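Local coordinates for collagen adhesin (Staphylococcus aureus, PDB 2F68), which binds collagen as an adhesin of the bacterium, its extracellular domains probably wrapping around the collagen in a so-called collagen hug, at residues T165-F170 against T260-E265. Sequence-based numbering, arbitrary orientation.
Sequences THVRWF and TKITNE
Thr165 and Ile262 meet through the backbone: the carbonyl O of Thr165 takes the N-H of Ile262 at 2.8 Å, almost straight on. The Thr165 side chain runs alongside that of Lys261, whose NZ stops 3.5 Å from Thr165 CB, while Thr165 OG1 is hydrogen-bonded to Asp163. His166 and Lys261 form an antiparallel non-hydrogen-bonded pair. The imidazole and the lysine chain cross at a slant; the chain bends at chi2 (78°) and brings CD to 3.5 Å from His166 NE2. ND1, the other ring nitrogen, is hydrogen-bonded to Asp163. On the opposite face of the sheet, Val167 forms a hydrogen-bonded pair with Thr260, its N-H reaching Thr260 O at 3.0 Å. Val167 CG2 meets Ile262 CD1 at 3.8 Å, and both side chains pack on Phe270 of strand 269-278. Val167 O accepts twice from one residue, from Thr260 N and, at 3.0 Å, from Thr260 OG1. With chi1 at 51°, that hydroxyl sits between its own backbone N and carbonyl carbon, where Trp169 also finds it: NE1 donates to OG1 at 3.0 Å, somewhat bent (138°), while Val167 CG1 lies over one face of the indole, toward its rim. Thr260 thus has a buried hydroxyl that both donates, to Val167 O, and accepts, from Trp169 NE1, which probably helps fix the indole's rotation between the domain's two sheets, whereas the Lys261 face stays polar and more exposed.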
ATOM      1  N   THR A 165       2.861  -6.735   4.167  1.00 26.29           N
ATOM      2  CA  THR A 165       3.769  -6.937   5.300  1.00 26.44           C
ATOM      3  C   THR A 165       4.872  -5.881   5.386  1.00 25.21           C
ATOM      4  O   THR A 165       5.534  -5.749   6.418  1.00 24.98           O
ATOM      5  CB  THR A 165       4.406  -8.348   5.281  1.00 26.08           C
ATOM      6  OG1 THR A 165       5.028  -8.581   4.012  1.00 25.99           O
ATOM      7  CG2 THR A 165       3.354  -9.422   5.535  1.00 28.32           C
ATOM      8  N   HIS A 166       5.064  -5.135   4.300  1.00 24.94           N
ATOM      9  CA  HIS A 166       6.094  -4.099   4.239  1.00 24.94           C
ATOM     10  C   HIS A 166       5.511  -2.710   3.992  1.00 23.64           C
ATOM     11  O   HIS A 166       4.491  -2.565   3.315  1.00 23.96           O
ATOM     12  CB  HIS A 166       7.124  -4.431   3.157  1.00 24.59           C
ATOM     13  CG  HIS A 166       8.024  -5.573   3.509  1.00 27.18           C
ATOM     14  ND1 HIS A 166       7.724  -6.881   3.194  1.00 30.03           N
ATOM     15  CD2 HIS A 166       9.216  -5.604   4.147  1.00 29.36           C
ATOM     16  CE1 HIS A 166       8.694  -7.668   3.623  1.00 31.51           C
ATOM     17  NE2 HIS A 166       9.612  -6.918   4.206  1.00 31.77           N
ATOM     18  N   VAL A 167       6.168  -1.698   4.555  1.00 23.62           N
ATOM     19  CA  VAL A 167       5.806  -0.303   4.318  1.00 22.79           C
ATOM     20  C   VAL A 167       6.964   0.402   3.613  1.00 23.00           C
ATOM     21  O   VAL A 167       8.074   0.482   4.147  1.00 21.62           O
ATOM     22  CB  VAL A 167       5.446   0.445   5.631  1.00 23.44           C
ATOM     23  CG1 VAL A 167       4.997   1.870   5.333  1.00 21.64           C
ATOM     24  CG2 VAL A 167       4.360  -0.296   6.401  1.00 25.08           C
ATOM     25  N   ARG A 168       6.696   0.899   2.408  1.00 21.75           N
ATOM     26  CA  ARG A 168       7.695   1.615   1.618  1.00 21.54           C
ATOM     27  C   ARG A 168       7.898   3.026   2.158  1.00 21.62           C
ATOM     28  O   ARG A 168       6.971   3.631   2.698  1.00 21.73           O
ATOM     29  CB  ARG A 168       7.278   1.682   0.146  1.00 21.69           C
ATOM     30  CG  ARG A 168       7.045   0.332  -0.517  1.00 27.27           C
ATOM     31  CD  ARG A 168       6.291   0.496  -1.824  1.00 35.44           C
ATOM     32  NE  ARG A 168       7.163   0.884  -2.933  1.00 34.10           N
ATOM     33  CZ  ARG A 168       6.760   1.537  -4.021  1.00 32.84           C
ATOM     34  NH1 ARG A 168       5.492   1.904  -4.161  1.00 34.64           N
ATOM     35  NH2 ARG A 168       7.634   1.835  -4.972  1.00 30.15           N
ATOM     36  N   TRP A 169       9.118   3.538   2.015  1.00 20.95           N
ATOM     37  CA  TRP A 169       9.447   4.904   2.419  1.00 20.25           C
ATOM     38  C   TRP A 169      10.343   5.569   1.382  1.00 19.87           C
ATOM     39  O   TRP A 169      11.212   4.921   0.798  1.00 19.88           O
ATOM     40  CB  TRP A 169      10.128   4.918   3.790  1.00 19.59           C
ATOM     41  CG  TRP A 169       9.268   4.408   4.910  1.00 19.98           C
ATOM     42  CD1 TRP A 169       9.399   3.219   5.568  1.00 19.43           C
ATOM     43  CD2 TRP A 169       8.141   5.071   5.500  1.00 18.77           C
ATOM     44  NE1 TRP A 169       8.427   3.100   6.533  1.00 18.29           N
ATOM     45  CE2 TRP A 169       7.641   4.222   6.514  1.00 18.47           C
ATOM     46  CE3 TRP A 169       7.505   6.300   5.273  1.00 17.62           C
ATOM     47  CZ2 TRP A 169       6.535   4.562   7.300  1.00 20.76           C
ATOM     48  CZ3 TRP A 169       6.404   6.637   6.054  1.00 19.52           C
ATOM     49  CH2 TRP A 169       5.932   5.769   7.056  1.00 19.97           C
ATOM     50  N   PHE A 170      10.128   6.864   1.162  1.00 20.10           N
ATOM     51  CA  PHE A 170      10.875   7.618   0.156  1.00 20.25           C
ATOM     52  C   PHE A 170      11.445   8.917   0.720  1.00 20.10           C
ATOM     53  O   PHE A 170      10.705   9.761   1.230  1.00 19.91           O
ATOM     54  CB  PHE A 170       9.989   7.922  -1.059  1.00 21.09           C
ATOM     55  CG  PHE A 170       9.584   6.702  -1.843  1.00 23.68           C
ATOM     56  CD1 PHE A 170       8.403   6.027  -1.544  1.00 24.78           C
ATOM     57  CD2 PHE A 170      10.376   6.237  -2.888  1.00 25.13           C
ATOM     58  CE1 PHE A 170       8.023   4.900  -2.269  1.00 25.38           C
ATOM     59  CE2 PHE A 170      10.003   5.113  -3.620  1.00 25.29           C
ATOM     60  CZ  PHE A 170       8.825   4.443  -3.309  1.00 25.11           C
ATOM     61  N   THR A 260      10.184  -1.335   5.305  1.00 22.78           N
ATOM     62  CA  THR A 260      10.157  -1.683   6.724  1.00 23.43           C
ATOM     63  C   THR A 260       9.170  -2.818   6.987  1.00 24.53           C
ATOM     64  O   THR A 260       7.977  -2.697   6.696  1.00 23.84           O
ATOM     65  CB  THR A 260       9.801  -0.467   7.612  1.00 22.48           C
ATOM     66  OG1 THR A 260       8.616   0.165   7.113  1.00 25.79           O
ATOM     67  CG2 THR A 260      10.944   0.542   7.630  1.00 18.26           C
ATOM     68  N   LYS A 261       9.682  -3.920   7.531  1.00 24.52           N
ATOM     69  CA  LYS A 261       8.871  -5.093   7.853  1.00 25.38           C
ATOM     70  C   LYS A 261       7.983  -4.826   9.066  1.00 26.22           C
ATOM     71  O   LYS A 261       8.468  -4.416  10.123  1.00 26.28           O
ATOM     72  CB  LYS A 261       9.771  -6.313   8.100  1.00 24.73           C
ATOM     73  CG  LYS A 261       9.035  -7.613   8.429  1.00 28.58           C
ATOM     74  CD  LYS A 261       8.441  -8.269   7.187  1.00 31.76           C
ATOM     75  CE  LYS A 261       7.741  -9.573   7.533  1.00 35.58           C
ATOM     76  NZ  LYS A 261       7.195 -10.248   6.324  1.00 40.14           N
ATOM     77  N   ILE A 262       6.683  -5.062   8.899  1.00 26.54           N
ATOM     78  CA  ILE A 262       5.703  -4.845   9.961  1.00 26.32           C
ATOM     79  C   ILE A 262       5.812  -5.923  11.042  1.00 28.43           C
ATOM     80  O   ILE A 262       5.693  -7.118  10.758  1.00 27.20           O
ATOM     81  CB  ILE A 262       4.255  -4.774   9.399  1.00 27.72           C
ATOM     82  CG1 ILE A 262       4.077  -3.507   8.553  1.00 24.02           C
ATOM     83  CG2 ILE A 262       3.221  -4.824  10.528  1.00 26.81           C
ATOM     84  CD1 ILE A 262       2.798  -3.471   7.735  1.00 25.78           C
ATOM     85  N   THR A 263       6.053  -5.482  12.275  1.00 28.86           N
ATOM     86  CA  THR A 263       6.120  -6.377  13.429  1.00 32.00           C
ATOM     87  C   THR A 263       4.808  -6.366  14.215  1.00 32.92           C
ATOM     88  O   THR A 263       4.411  -7.384  14.786  1.00 34.32           O
ATOM     89  CB  THR A 263       7.290  -6.018  14.375  1.00 31.10           C
ATOM     90  OG1 THR A 263       7.213  -4.633  14.735  1.00 34.10           O
ATOM     91  CG2 THR A 263       8.632  -6.295  13.707  1.00 31.59           C
ATOM     92  N   ASN A 264       4.145  -5.211  14.236  1.00 34.21           N
ATOM     93  CA  ASN A 264       2.854  -5.059  14.901  1.00 36.32           C
ATOM     94  C   ASN A 264       1.711  -5.034  13.887  1.00 37.22           C
ATOM     95  O   ASN A 264       1.456  -4.009  13.246  1.00 35.59           O
ATOM     96  CB  ASN A 264       2.844  -3.799  15.776  1.00 36.34           C
ATOM     97  CG  ASN A 264       1.698  -3.781  16.780  1.00 40.49           C
ATOM     98  OD1 ASN A 264       1.010  -4.783  16.986  1.00 45.32           O
ATOM     99  ND2 ASN A 264       1.496  -2.634  17.417  1.00 43.06           N
ATOM    100  N   GLU A 265       1.032  -6.171  13.750  1.00 38.77           N
ATOM    101  CA  GLU A 265      -0.041  -6.346  12.765  1.00 41.70           C
ATOM    102  C   GLU A 265      -1.283  -5.508  13.069  1.00 40.62           C
ATOM    103  O   GLU A 265      -1.949  -5.023  12.152  1.00 41.46           O
ATOM    104  CB  GLU A 265      -0.430  -7.824  12.649  1.00 42.05           C
ATOM    105  CG  GLU A 265       0.622  -8.707  11.983  1.00 45.71           C
ATOM    106  CD  GLU A 265       0.186 -10.160  11.860  1.00 46.91           C
ATOM    107  OE1 GLU A 265      -0.358 -10.713  12.840  1.00 52.48           O
ATOM    108  OE2 GLU A 265       0.398 -10.751  10.781  1.00 50.98           O
TER